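Local coordinates for beta-1,4-mannanase (Aplysia kurodai, PDB 3VUP), which probably hydrolyses internal beta-1,4-mannosidic bonds of mannan as an enzyme of the sea hare's digestive fluid, at residues N112-Q117 with A188-N193; G125-Q130 with Q198-F203; D232-N237 with S281-H286; K184-G189 with G223-K228. All blocks are in the same frame, centred on the assembly; numbering follows the deposited sequence. Where two conformers were deposited one is given.

Interaction 1: residues N112-Q117 with A188-N193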
loop_
_atom_site.group_PDB
_atom_site.type_symbol
_atom_site.label_atom_id
_atom_site.label_comp_id
_atom_site.label_asym_id
_atom_site.label_seq_id
_atom_site.Cartn_x
_atom_site.Cartn_y
_atom_site.Cartn_z
ATOM N N ASN A 112 -6.366 3.470 5.934
ATOM C CA ASN A 112 -7.155 2.283 5.642
ATOM C C ASN A 112 -8.619 2.662 5.444
ATOM O O ASN A 112 -9.179 3.426 6.239
ATOM C CB ASN A 112 -7.051 1.303 6.815
ATOM C CG ASN A 112 -7.822 0.018 6.591
ATOM O OD1 ASN A 112 -7.959 -0.447 5.457
ATOM N ND2 ASN A 112 -8.318 -0.579 7.679
ATOM N N ALA A 113 -9.232 2.112 4.397
ATOM C CA ALA A 113 -10.665 2.268 4.164
ATOM C C ALA A 113 -11.403 0.926 4.047
ATOM O O ALA A 113 -12.554 0.889 3.608
ATOM C CB ALA A 113 -10.923 3.124 2.927
ATOM N N ALA A 114 -10.761 -0.172 4.455
ATOM C CA ALA A 114 -11.396 -1.498 4.369
ATOM C C ALA A 114 -12.376 -1.796 5.502
ATOM O O ALA A 114 -13.090 -2.800 5.456
ATOM C CB ALA A 114 -10.347 -2.590 4.295
ATOM N N VAL A 115 -12.362 -0.953 6.532
ATOM C CA VAL A 115 -13.333 -1.005 7.615
ATOM C C VAL A 115 -13.851 0.409 7.820
ATOM O O VAL A 115 -13.253 1.365 7.337
ATOM C CB VAL A 115 -12.728 -1.551 8.932
ATOM C CG1 VAL A 115 -12.286 -2.997 8.755
ATOM C CG2 VAL A 115 -11.580 -0.667 9.421
ATOM N N ASN A 116 -14.971 0.529 8.522
ATOM C CA ASN A 116 -15.600 1.814 8.782
ATOM C C ASN A 116 -15.639 1.988 10.296
ATOM O O ASN A 116 -16.679 1.785 10.932
ATOM C CB ASN A 116 -17.003 1.814 8.174
ATOM C CG ASN A 116 -17.670 3.187 8.175
ATOM O OD1 ASN A 116 -17.218 4.128 8.821
ATOM N ND2 ASN A 116 -18.767 3.293 7.436
ATOM N N GLN A 117 -14.489 2.364 10.868
ATOM C CA GLN A 117 -14.297 2.483 12.322
ATOM C C GLN A 117 -13.726 3.843 12.725
ATOM O O GLN A 117 -13.279 4.030 13.857
ATOM C CB GLN A 117 -13.323 1.412 12.812
ATOM C CG GLN A 117 -13.734 0.000 12.485
ATOM C CD GLN A 117 -12.636 -1.002 12.771
ATOM O OE1 GLN A 117 -11.576 -0.651 13.292
ATOM N NE2 GLN A 117 -12.890 -2.260 12.438
ATOM N N ALA A 188 -17.460 -3.234 -4.151
ATOM C CA ALA A 188 -16.960 -1.959 -3.653
ATOM C C ALA A 188 -18.022 -1.292 -2.787
ATOM O O ALA A 188 -19.221 -1.391 -3.081
ATOM C CB ALA A 188 -16.568 -1.053 -4.810
ATOM N N GLY A 189 -17.573 -0.629 -1.724
ATOM C CA GLY A 189 -18.470 0.035 -0.799
ATOM C C GLY A 189 -18.949 -0.819 0.361
ATOM O O GLY A 189 -19.854 -0.419 1.096
ATOM N N TRP A 190 -18.318 -1.972 0.564
ATOM C CA TRP A 190 -18.789 -2.924 1.567
ATOM C C TRP A 190 -18.835 -2.364 2.972
ATOM O O TRP A 190 -19.688 -2.760 3.763
ATOM C CB TRP A 190 -17.945 -4.197 1.567
ATOM C CG TRP A 190 -16.504 -3.991 1.973
ATOM C CD1 TRP A 190 -15.996 -4.039 3.242
ATOM C CD2 TRP A 190 -15.390 -3.719 1.106
ATOM N NE1 TRP A 190 -14.639 -3.810 3.219
ATOM C CE2 TRP A 190 -14.241 -3.610 1.923
ATOM C CE3 TRP A 190 -15.251 -3.558 -0.277
ATOM C CZ2 TRP A 190 -12.973 -3.351 1.404
ATOM C CZ3 TRP A 190 -13.989 -3.292 -0.788
ATOM C CH2 TRP A 190 -12.869 -3.188 0.052
ATOM N N ALA A 191 -17.911 -1.461 3.287
ATOM C CA ALA A 191 -17.847 -0.891 4.628
ATOM C C ALA A 191 -18.812 0.286 4.779
ATOM O O ALA A 191 -19.001 0.804 5.882
ATOM C CB ALA A 191 -16.410 -0.482 4.963
ATOM N N GLY A 192 -19.426 0.688 3.669
ATOM C CA GLY A 192 -20.366 1.793 3.648
ATOM C C GLY A 192 -20.122 2.677 2.439
ATOM O O GLY A 192 -19.008 3.152 2.224
ATOM N N ASN A 193 -21.162 2.886 1.638
ATOM C CA ASN A 193 -21.074 3.747 0.465
ATOM C C ASN A 193 -20.946 5.176 0.958
ATOM O O ASN A 193 -21.950 5.797 1.278
ATOM C CB ASN A 193 -22.342 3.629 -0.386
ATOM C CG ASN A 193 -22.516 2.256 -1.014
ATOM O OD1 ASN A 193 -21.621 1.410 -0.963
ATOM N ND2 ASN A 193 -23.673 2.034 -1.631
#

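Interaction 2: residues G125-Q130 with Q198-F203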
loop_
_atom_site.group_PDB
_atom_site.type_symbol
_atom_site.label_atom_id
_atom_site.label_comp_id
_atom_site.label_asym_id
_atom_site.label_seq_id
_atom_site.Cartn_x
_atom_site.Cartn_y
_atom_site.Cartn_z
ATOM N N GLY A 125 -12.671 13.581 7.783
ATOM C CA GLY A 125 -12.391 14.997 7.614
ATOM C C GLY A 125 -11.232 15.288 6.677
ATOM O O GLY A 125 -11.241 16.291 5.959
ATOM N N LEU A 126 -10.220 14.424 6.682
ATOM C CA LEU A 126 -9.099 14.599 5.766
ATOM C C LEU A 126 -9.515 14.356 4.319
ATOM O O LEU A 126 -8.985 14.978 3.395
ATOM C CB LEU A 126 -7.953 13.659 6.127
ATOM C CG LEU A 126 -7.365 13.800 7.525
ATOM C CD1 LEU A 126 -6.164 12.877 7.648
ATOM C CD2 LEU A 126 -6.971 15.241 7.820
ATOM N N ILE A 127 -10.457 13.439 4.120
ATOM C CA ILE A 127 -10.940 13.135 2.779
ATOM C C ILE A 127 -11.864 14.237 2.257
ATOM O O ILE A 127 -11.801 14.612 1.082
ATOM C CB ILE A 127 -11.655 11.771 2.750
ATOM C CG1 ILE A 127 -10.653 10.655 3.066
ATOM C CG2 ILE A 127 -12.321 11.529 1.404
ATOM C CD1 ILE A 127 -11.299 9.314 3.369
ATOM N N LYS A 128 -12.709 14.768 3.133
ATOM C CA LYS A 128 -13.731 15.708 2.697
ATOM C C LYS A 128 -13.331 17.187 2.756
ATOM O O LYS A 128 -13.844 17.982 1.970
ATOM C CB LYS A 128 -15.036 15.479 3.468
ATOM C CG LYS A 128 -15.709 14.157 3.143
ATOM C CD LYS A 128 -17.025 13.998 3.887
ATOM C CE LYS A 128 -17.695 12.681 3.523
ATOM N NZ LYS A 128 -18.782 12.309 4.472
ATOM N N ASP A 129 -12.428 17.542 3.671
ATOM C CA ASP A 129 -12.116 18.938 3.987
ATOM C C ASP A 129 -10.671 19.246 3.598
ATOM O O ASP A 129 -9.728 18.699 4.175
ATOM C CB ASP A 129 -12.353 19.179 5.489
ATOM C CG ASP A 129 -12.186 20.639 5.911
ATOM O OD1 ASP A 129 -13.012 21.106 6.725
ATOM O OD2 ASP A 129 -11.233 21.314 5.471
ATOM N N GLN A 130 -10.505 20.122 2.612
ATOM C CA GLN A 130 -9.181 20.468 2.096
ATOM C C GLN A 130 -8.273 21.100 3.145
ATOM O O GLN A 130 -7.062 20.885 3.140
ATOM C CB GLN A 130 -9.299 21.404 0.888
ATOM C CG GLN A 130 -9.923 20.775 -0.347
ATOM C CD GLN A 130 -9.827 21.676 -1.571
ATOM O OE1 GLN A 130 -10.136 21.262 -2.688
ATOM N NE2 GLN A 130 -9.394 22.912 -1.362
ATOM N N GLN A 198 -13.845 12.324 -6.666
ATOM C CA GLN A 198 -13.071 13.560 -6.707
ATOM C C GLN A 198 -12.385 13.807 -5.355
ATOM O O GLN A 198 -11.217 14.211 -5.307
ATOM C CB GLN A 198 -13.920 14.761 -7.128
ATOM C CG GLN A 198 -13.096 16.023 -7.358
ATOM C CD GLN A 198 -13.932 17.191 -7.851
ATOM O OE1 GLN A 198 -15.113 17.036 -8.153
ATOM N NE2 GLN A 198 -13.321 18.368 -7.924
ATOM N N ASP A 199 -13.095 13.538 -4.259
ATOM C CA ASP A 199 -12.522 13.719 -2.933
ATOM C C ASP A 199 -11.370 12.754 -2.671
ATOM O O ASP A 199 -10.316 13.173 -2.185
ATOM C CB ASP A 199 -13.575 13.548 -1.836
ATOM C CG ASP A 199 -14.564 14.691 -1.775
ATOM O OD1 ASP A 199 -14.203 15.844 -2.073
ATOM O OD2 ASP A 199 -15.718 14.425 -1.399
ATOM N N ILE A 200 -11.551 11.468 -2.969
ATOM C CA ILE A 200 -10.485 10.507 -2.689
ATOM C C ILE A 200 -9.278 10.741 -3.592
ATOM O O ILE A 200 -8.136 10.590 -3.156
ATOM C CB ILE A 200 -10.956 9.019 -2.748
ATOM C CG1 ILE A 200 -10.101 8.155 -1.819
ATOM C CG2 ILE A 200 -10.909 8.460 -4.167
ATOM C CD1 ILE A 200 -10.320 8.415 -0.341
ATOM N N LEU A 201 -9.511 11.149 -4.836
ATOM C CA LEU A 201 -8.393 11.404 -5.733
ATOM C C LEU A 201 -7.610 12.650 -5.321
ATOM O O LEU A 201 -6.387 12.681 -5.468
ATOM C CB LEU A 201 -8.838 11.447 -7.194
ATOM C CG LEU A 201 -9.362 10.126 -7.752
ATOM C CD1 LEU A 201 -9.936 10.354 -9.141
ATOM C CD2 LEU A 201 -8.264 9.063 -7.765
ATOM N N ARG A 202 -8.292 13.674 -4.816
ATOM C CA ARG A 202 -7.586 14.824 -4.277
ATOM C C ARG A 202 -6.735 14.393 -3.085
ATOM O O ARG A 202 -5.570 14.766 -2.971
ATOM C CB ARG A 202 -8.558 15.924 -3.856
ATOM C CG ARG A 202 -7.864 17.070 -3.142
ATOM C CD ARG A 202 -8.839 18.139 -2.662
ATOM N NE ARG A 202 -9.742 17.650 -1.624
ATOM C CZ ARG A 202 -11.040 17.439 -1.809
ATOM N NH1 ARG A 202 -11.594 17.667 -2.993
ATOM N NH2 ARG A 202 -11.784 16.994 -0.806
ATOM N N PHE A 203 -7.333 13.612 -2.195
ATOM C CA PHE A 203 -6.667 13.084 -1.005
ATOM C C PHE A 203 -5.379 12.362 -1.386
ATOM O O PHE A 203 -4.328 12.585 -0.780
ATOM C CB PHE A 203 -7.677 12.162 -0.304
ATOM C CG PHE A 203 -7.167 11.419 0.911
ATOM C CD1 PHE A 203 -7.099 12.031 2.156
ATOM C CD2 PHE A 203 -6.885 10.068 0.824
ATOM C CE1 PHE A 203 -6.693 11.315 3.279
ATOM C CE2 PHE A 203 -6.476 9.352 1.934
ATOM C CZ PHE A 203 -6.383 9.970 3.162
HETATM O O HOH W 1 -9.589 17.033 1.417
HETATM O O HOH W 2 -9.193 15.215 0.167
#

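Interaction 3: residues D232-N237 with S281-H286. With SO4 (sulfate ion), chain D.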
loop_
_atom_site.group_PDB
_atom_site.type_symbol
_atom_site.label_atom_id
_atom_site.label_comp_id
_atom_site.label_asym_id
_atom_site.label_seq_id
_atom_site.Cartn_x
_atom_site.Cartn_y
_atom_site.Cartn_z
ATOM N N ASP A 232 -8.597 -0.031 -17.263
ATOM C CA ASP A 232 -9.579 0.310 -18.289
ATOM C C ASP A 232 -9.958 -0.895 -19.143
ATOM O O ASP A 232 -10.817 -0.784 -20.009
ATOM C CB ASP A 232 -9.064 1.444 -19.163
ATOM C CG ASP A 232 -9.032 2.765 -18.423
ATOM O OD1 ASP A 232 -10.059 3.136 -17.808
ATOM O OD2 ASP A 232 -7.968 3.426 -18.427
ATOM N N HIS A 233 -9.316 -2.036 -18.899
ATOM C CA HIS A 233 -9.696 -3.282 -19.555
ATOM C C HIS A 233 -10.785 -3.976 -18.741
ATOM O O HIS A 233 -11.217 -3.450 -17.713
ATOM C CB HIS A 233 -8.457 -4.156 -19.780
ATOM C CG HIS A 233 -7.535 -3.587 -20.812
ATOM N ND1 HIS A 233 -7.254 -4.222 -22.001
ATOM C CD2 HIS A 233 -6.890 -2.397 -20.861
ATOM C CE1 HIS A 233 -6.444 -3.466 -22.721
ATOM N NE2 HIS A 233 -6.208 -2.353 -22.050
ATOM N N PHE A 234 -11.258 -5.123 -19.215
ATOM C CA PHE A 234 -12.234 -5.917 -18.459
ATOM C C PHE A 234 -13.544 -5.171 -18.195
ATOM O O PHE A 234 -14.239 -5.463 -17.222
ATOM C CB PHE A 234 -11.648 -6.424 -17.131
ATOM C CG PHE A 234 -10.450 -7.310 -17.296
ATOM C CD1 PHE A 234 -10.604 -8.654 -17.579
ATOM C CD2 PHE A 234 -9.168 -6.804 -17.153
ATOM C CE1 PHE A 234 -9.504 -9.476 -17.725
ATOM C CE2 PHE A 234 -8.064 -7.618 -17.306
ATOM C CZ PHE A 234 -8.231 -8.953 -17.587
ATOM N N ASN A 235 -13.895 -4.236 -19.080
ATOM C CA ASN A 235 -15.115 -3.435 -18.934
ATOM C C ASN A 235 -15.089 -2.563 -17.674
ATOM O O ASN A 235 -16.137 -2.149 -17.176
ATOM C CB ASN A 235 -16.392 -4.297 -18.978
ATOM C CG ASN A 235 -16.409 -5.272 -20.143
ATOM O OD1 ASN A 235 -16.087 -4.909 -21.277
ATOM N ND2 ASN A 235 -16.787 -6.523 -19.866
ATOM N N MET A 236 -13.884 -2.271 -17.184
ATOM C CA MET A 236 -13.684 -1.474 -15.987
ATOM C C MET A 236 -13.128 -0.091 -16.330
ATOM O O MET A 236 -12.941 0.246 -17.500
ATOM C CB MET A 236 -12.770 -2.222 -15.012
ATOM C CG MET A 236 -13.377 -3.544 -14.556
ATOM S SD MET A 236 -14.866 -3.330 -13.559
ATOM C CE MET A 236 -15.689 -4.896 -13.888
ATOM N N ASN A 237 -12.847 0.688 -15.294
ATOM C CA ASN A 237 -12.391 2.060 -15.423
ATOM C C ASN A 237 -11.244 2.269 -14.436
ATOM O O ASN A 237 -11.413 2.019 -13.239
ATOM C CB ASN A 237 -13.595 2.947 -15.092
ATOM C CG ASN A 237 -13.302 4.423 -15.133
ATOM O OD1 ASN A 237 -12.289 4.870 -15.664
ATOM N ND2 ASN A 237 -14.222 5.209 -14.571
ATOM N N SER A 281 0.216 -7.908 -18.190
ATOM C CA SER A 281 -0.048 -7.162 -19.406
ATOM C C SER A 281 -1.535 -7.072 -19.754
ATOM O O SER A 281 -1.928 -6.186 -20.511
ATOM C CB SER A 281 0.737 -7.754 -20.572
ATOM O OG SER A 281 0.396 -9.111 -20.745
ATOM N N ASP A 282 -2.363 -7.961 -19.204
ATOM C CA ASP A 282 -3.798 -7.921 -19.481
ATOM C C ASP A 282 -4.469 -6.644 -18.984
ATOM O O ASP A 282 -5.571 -6.314 -19.426
ATOM C CB ASP A 282 -4.516 -9.108 -18.838
ATOM C CG ASP A 282 -4.145 -10.433 -19.458
ATOM O OD1 ASP A 282 -3.812 -10.467 -20.658
ATOM O OD2 ASP A 282 -4.213 -11.454 -18.744
ATOM N N TYR A 283 -3.823 -5.935 -18.062
ATOM C CA TYR A 283 -4.450 -4.777 -17.428
ATOM C C TYR A 283 -4.247 -3.472 -18.185
ATOM O O TYR A 283 -4.875 -2.472 -17.856
ATOM C CB TYR A 283 -4.016 -4.679 -15.954
ATOM C CG TYR A 283 -4.496 -5.902 -15.205
ATOM C CD1 TYR A 283 -5.797 -5.965 -14.718
ATOM C CD2 TYR A 283 -3.692 -7.028 -15.075
ATOM C CE1 TYR A 283 -6.270 -7.099 -14.087
ATOM C CE2 TYR A 283 -4.154 -8.161 -14.446
ATOM C CZ TYR A 283 -5.443 -8.198 -13.959
ATOM O OH TYR A 283 -5.884 -9.345 -13.340
ATOM N N GLY A 284 -3.371 -3.480 -19.185
ATOM C CA GLY A 284 -3.182 -2.317 -20.035
ATOM C C GLY A 284 -2.552 -1.127 -19.334
ATOM O O GLY A 284 -2.787 0.021 -19.704
ATOM N N LEU A 285 -1.739 -1.410 -18.321
ATOM C CA LEU A 285 -1.093 -0.375 -17.527
ATOM C C LEU A 285 0.361 -0.196 -17.942
ATOM O O LEU A 285 0.904 -0.984 -18.722
ATOM C CB LEU A 285 -1.228 -0.693 -16.034
ATOM C CG LEU A 285 -2.686 -0.815 -15.570
ATOM C CD1 LEU A 285 -2.758 -1.348 -14.152
ATOM C CD2 LEU A 285 -3.436 0.505 -15.682
ATOM N N HIS A 286 0.979 0.862 -17.429
ATOM C CA HIS A 286 2.333 1.248 -17.820
ATOM C C HIS A 286 3.196 1.582 -16.613
ATOM O O HIS A 286 4.096 2.417 -16.686
ATOM C CB HIS A 286 2.279 2.435 -18.769
ATOM C CG HIS A 286 1.478 2.166 -20.000
ATOM N ND1 HIS A 286 0.106 2.303 -20.044
ATOM C CD2 HIS A 286 1.850 1.719 -21.222
ATOM C CE1 HIS A 286 -0.328 1.976 -21.248
ATOM N NE2 HIS A 286 0.710 1.617 -21.981
HETATM S S SO4 D . -0.856 3.870 -16.871
HETATM O O1 SO4 D . -0.109 4.912 -17.559
HETATM O O2 SO4 D . 0.063 3.075 -16.071
HETATM O O3 SO4 D . -1.848 4.464 -15.994
HETATM O O4 SO4 D . -1.481 3.002 -17.868
HETATM O O HOH W 3 -5.983 0.054 -18.298
HETATM O O HOH W 4 -4.384 0.143 -21.949
#

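Interaction 4: residues K184-G189 with G223-K228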
loop_
_atom_site.group_PDB
_atom_site.type_symbol
_atom_site.label_atom_id
_atom_site.label_comp_id
_atom_site.label_asym_id
_atom_site.label_seq_id
_atom_site.Cartn_x
_atom_site.Cartn_y
_atom_site.Cartn_z
ATOM N N LYS A 184 -20.494 -1.181 -10.365
ATOM C CA LYS A 184 -21.789 -1.659 -9.900
ATOM C C LYS A 184 -21.716 -3.149 -9.599
ATOM O O LYS A 184 -21.241 -3.937 -10.421
ATOM C CB LYS A 184 -22.884 -1.395 -10.938
ATOM C CG LYS A 184 -24.244 -1.912 -10.503
ATOM C CD LYS A 184 -25.279 -1.764 -11.597
ATOM C CE LYS A 184 -26.618 -2.280 -11.111
ATOM N NZ LYS A 184 -27.607 -2.344 -12.209
ATOM N N ASN A 185 -22.185 -3.522 -8.411
ATOM C CA ASN A 185 -22.231 -4.917 -7.994
ATOM C C ASN A 185 -20.867 -5.604 -7.988
ATOM O O ASN A 185 -20.780 -6.818 -8.121
ATOM C CB ASN A 185 -23.271 -5.695 -8.798
ATOM C CG ASN A 185 -24.680 -5.295 -8.420
ATOM O OD1 ASN A 185 -24.925 -4.860 -7.289
ATOM N ND2 ASN A 185 -25.611 -5.429 -9.353
ATOM N N SER A 186 -19.806 -4.827 -7.798
ATOM C CA SER A 186 -18.461 -5.388 -7.683
ATOM C C SER A 186 -18.144 -5.804 -6.255
ATOM O O SER A 186 -17.226 -6.592 -6.015
ATOM C CB SER A 186 -17.428 -4.349 -8.104
ATOM O OG SER A 186 -17.447 -3.236 -7.217
ATOM N N GLY A 187 -18.887 -5.246 -5.309
ATOM C CA GLY A 187 -18.570 -5.393 -3.905
ATOM C C GLY A 187 -17.950 -4.144 -3.309
ATOM O O GLY A 187 -17.914 -4.016 -2.087
ATOM N N ALA A 188 -17.460 -3.234 -4.151
ATOM C CA ALA A 188 -16.960 -1.959 -3.653
ATOM C C ALA A 188 -18.022 -1.292 -2.787
ATOM O O ALA A 188 -19.221 -1.391 -3.081
ATOM C CB ALA A 188 -16.568 -1.053 -4.810
ATOM N N GLY A 189 -17.573 -0.629 -1.724
ATOM C CA GLY A 189 -18.470 0.035 -0.799
ATOM C C GLY A 189 -18.949 -0.819 0.361
ATOM O O GLY A 189 -19.854 -0.419 1.096
ATOM N N GLY A 223 -2.906 0.589 -2.410
ATOM C CA GLY A 223 -3.343 -0.786 -2.583
ATOM C C GLY A 223 -4.833 -0.930 -2.851
ATOM O O GLY A 223 -5.654 -0.741 -1.948
ATOM N N VAL A 224 -5.194 -1.253 -4.088
ATOM C CA VAL A 224 -6.606 -1.420 -4.420
ATOM C C VAL A 224 -7.115 -2.776 -3.952
ATOM O O VAL A 224 -6.379 -3.764 -3.921
ATOM C CB VAL A 224 -6.898 -1.241 -5.932
ATOM C CG1 VAL A 224 -6.474 0.150 -6.395
ATOM C CG2 VAL A 224 -6.243 -2.324 -6.785
ATOM N N TRP A 225 -8.395 -2.842 -3.615
ATOM C CA TRP A 225 -8.965 -4.087 -3.112
ATOM C C TRP A 225 -9.059 -5.171 -4.173
ATOM O O TRP A 225 -9.088 -6.360 -3.861
ATOM C CB TRP A 225 -10.316 -3.817 -2.444
ATOM C CG TRP A 225 -11.552 -4.362 -3.124
ATOM C CD1 TRP A 225 -12.317 -5.405 -2.680
ATOM C CD2 TRP A 225 -12.204 -3.873 -4.315
ATOM N NE1 TRP A 225 -13.387 -5.605 -3.516
ATOM C CE2 TRP A 225 -13.341 -4.681 -4.525
ATOM C CE3 TRP A 225 -11.929 -2.854 -5.239
ATOM C CZ2 TRP A 225 -14.200 -4.504 -5.612
ATOM C CZ3 TRP A 225 -12.788 -2.682 -6.323
ATOM C CH2 TRP A 225 -13.909 -3.500 -6.493
ATOM N N ASN A 226 -9.104 -4.733 -5.430
ATOM C CA ASN A 226 -9.376 -5.580 -6.577
ATOM C C ASN A 226 -9.016 -4.697 -7.774
ATOM O O ASN A 226 -9.342 -3.509 -7.772
ATOM C CB ASN A 226 -10.876 -5.925 -6.570
ATOM C CG ASN A 226 -11.279 -6.914 -7.651
ATOM O OD1 ASN A 226 -10.963 -6.730 -8.828
ATOM N ND2 ASN A 226 -11.996 -7.969 -7.252
ATOM N N PRO A 227 -8.344 -5.253 -8.798
ATOM C CA PRO A 227 -7.989 -4.400 -9.936
ATOM C C PRO A 227 -9.182 -3.835 -10.719
ATOM O O PRO A 227 -8.957 -3.007 -11.595
ATOM C CB PRO A 227 -7.159 -5.333 -10.828
ATOM C CG PRO A 227 -7.587 -6.702 -10.434
ATOM C CD PRO A 227 -7.838 -6.625 -8.959
ATOM N N LYS A 228 -10.409 -4.243 -10.402
ATOM C CA LYS A 228 -11.587 -3.642 -11.018
ATOM C C LYS A 228 -11.631 -2.115 -10.946
ATOM O O LYS A 228 -12.258 -1.504 -11.803
ATOM C CB LYS A 228 -12.870 -4.241 -10.442
ATOM C CG LYS A 228 -13.156 -5.641 -10.950
ATOM C CD LYS A 228 -14.342 -6.277 -10.257
ATOM C CE LYS A 228 -14.564 -7.695 -10.775
ATOM N NZ LYS A 228 -15.783 -8.317 -10.182
HETATM O O HOH W 5 -15.706 -8.244 -7.410
HETATM O O HOH W 6 -15.325 -7.612 -3.538
#

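Interaction 1: residues N112-Q117 with A188-N193
The indole of Trp190 is met by the 112-117 loop along its edge, while Trp225, from the next loop, has its ring inclined to the indole. Two groups of Ala114 lie near the plane of the Trp190 ring: the methyl CB is 4.0 Å from CZ2, and the carbonyl O takes the hydrogen of NE1 in a 2.9 Å bond. This N-H approaches from above the carbonyl plane of Ala114 and bends to 151°. With CG between its backbone N and carbonyl carbon (chi1 65°), the crowded position, Trp190 directs its N-H edge at the opposing loop. The amide of Asn116 is the second flat group. Its CG is anti to the backbone N, and ND2 donates within the amide plane to Ala191 O at 2.9 Å. Asn116 OD1 in turn accepts from Lys194. Between these two bonds the Ala191 methyl presses on the opposing backbone, 3.9 Å from CB to Val115 C. A type I turn, closed by Gly192 N to Gly189 O at 2.8 Å, presents both Trp190 and Ala191. Across from it an Asx turn, with Asn112 OD1 accepting from Ala114 N, bends the chain as it leaves its strand; Gln66 binds Asn112 O and Val115 O. The contact thus joins the loops that follow neighbouring barrel strands 105-112 and 157-161, ahead of helices 122-128 and 197-214.

Interaction 2: residues G125-Q130 with Q198-F203
In the outer layer of this TIM barrel, the last turn of helix 122-128 lies against helix 197-214, with a dry side and a wet side to the contact. The dry side is centred on Ile127. Its CG1 sits over one face of the Phe203 ring in a CH-pi contact, 4.0 Å from the centroid and 13° off the ring normal. Beside it, Ile127 and Ile200 lie alongside each other, pointing the same way, with their CD1 methyls 3.9 Å apart. Leu126 CB adds a contact with Phe203 CE1, and Trp111 and Met160 also meet Phe203, linking the packing to the barrel strands. The other side is polar and bridged by water. Arg202, bent at chi3 (66°), turns its guanidinium back to Asp199 of its own helix, forming a salt bridge between NH2 and OD1 at 3.0 Å. From the exposed start of helix 130-147, Gln130 crosses Arg202 at roughly a right angle and lays its CG over one guanidinium face, 3.4 Å from NE. A water also links Arg202 to the end of helix 122-128: it accepts from Arg202 NE at 3.1 Å and donates to Leu126 O at 2.9 Å.

Interaction 3: residues D232-N237 with S281-H286
A type I' beta turn, His233 to Met236, in the loop after the fifth strand of the TIM barrel rests here on a short 3-10 segment that precedes the seventh. The turn is closed by Met236 N donating to His233 O at 3.0 Å, and its first two residues carry the contact. Phe234 brings the CE2 corner of its ring to Tyr283 CE1 at 3.7 Å, the two planes inclined by 39° in an oblique pair. The same corner of Phe234 nears Asp282 O, while CZ touches Asp282 CB. Tyr283 runs on inward, where its hydroxyl bonds to Val273 O and its ring meets Phe261 edge-to-face. His233 lies over the chain just beyond, Gly284 N above one face of its imidazole and NE2 3.6 Å from Gly284 CA. At this crossing a glycine leaves room for the ring. Water supplies the polar links on the exposed side. One water accepts from Asp232 N and donates to Tyr283 O; a second joins His233 NE2 to Gly284 O. Past the contact, His286 and Tyr259 hold a sulfate, probably from the crystallisation liquor, and His286 ND1 donates nearly straight to sulfate O4 at 2.8 Å, 175° at the hydrogen.

Interaction 4: residues K184-G189 with G223-K228
Gly223 lies on the fifth barrel strand, and Val224 packs on Phe261 of the next strand. Trp225 follows and has the largest share of the contact: its chi1 of 112° departs from a staggered position, and the benzo end of its indole reaches the 184-189 loop. CH2 lies 3.6 Å from Ser186 OG and 4.0 Å from Ala188 CB. Ala188 CA stands over one face near the rim; the opposite face is backed by CB of the following residue, Asn226, 3.2 Å above the ring centre. Asn226 also makes an Asx turn, its OD1 accepting from Lys228 N in the carbonyl plane, on a lone pair, while ND2 bonds to Asp271. Lys228 finally stretches out fully extended, CD passing Ser186 CB at 4.2 Å. The facing loop is shaped by an ST turn in which Ser186 OG accepts from Ala188 N at 3.1 Å; that hydroxyl is bonded to Leu183 O as well. Ser186 O gathers the water links, one water running to Lys228 NZ and another to Trp225 NE1, 2.8 Å from the indole nitrogen. The direct contact is thus van der Waals packing, with its polar coupling left to water and a single carbonyl receiving both bridges.

In the fold
All four contacts belong to one eight-stranded TIM barrel, and three of them join loops after its strands. Interactions 1 and 4 form a continuous patch, their centres 11 Å apart: they share Ala188 and Gly189, and Trp190 CZ3 packs on Trp225 CD1 at 3.3 Å. The loop after strand 157-161 thereby links those after its two neighbours, 105-112 and 220-224, at the barrel end where TIM-barrel enzymes carry their active site. Interaction 3 extends the series outward, Tyr283 touching Pro227 and Met236 touching Lys228 O, 14 Å from interaction 4 between centres. Interaction 2, its centre 15 Å from that of interaction 1, joins helices that follow the same two loops. Along the chain, 1 and 2 alternate, whereas 3 opens after the others close.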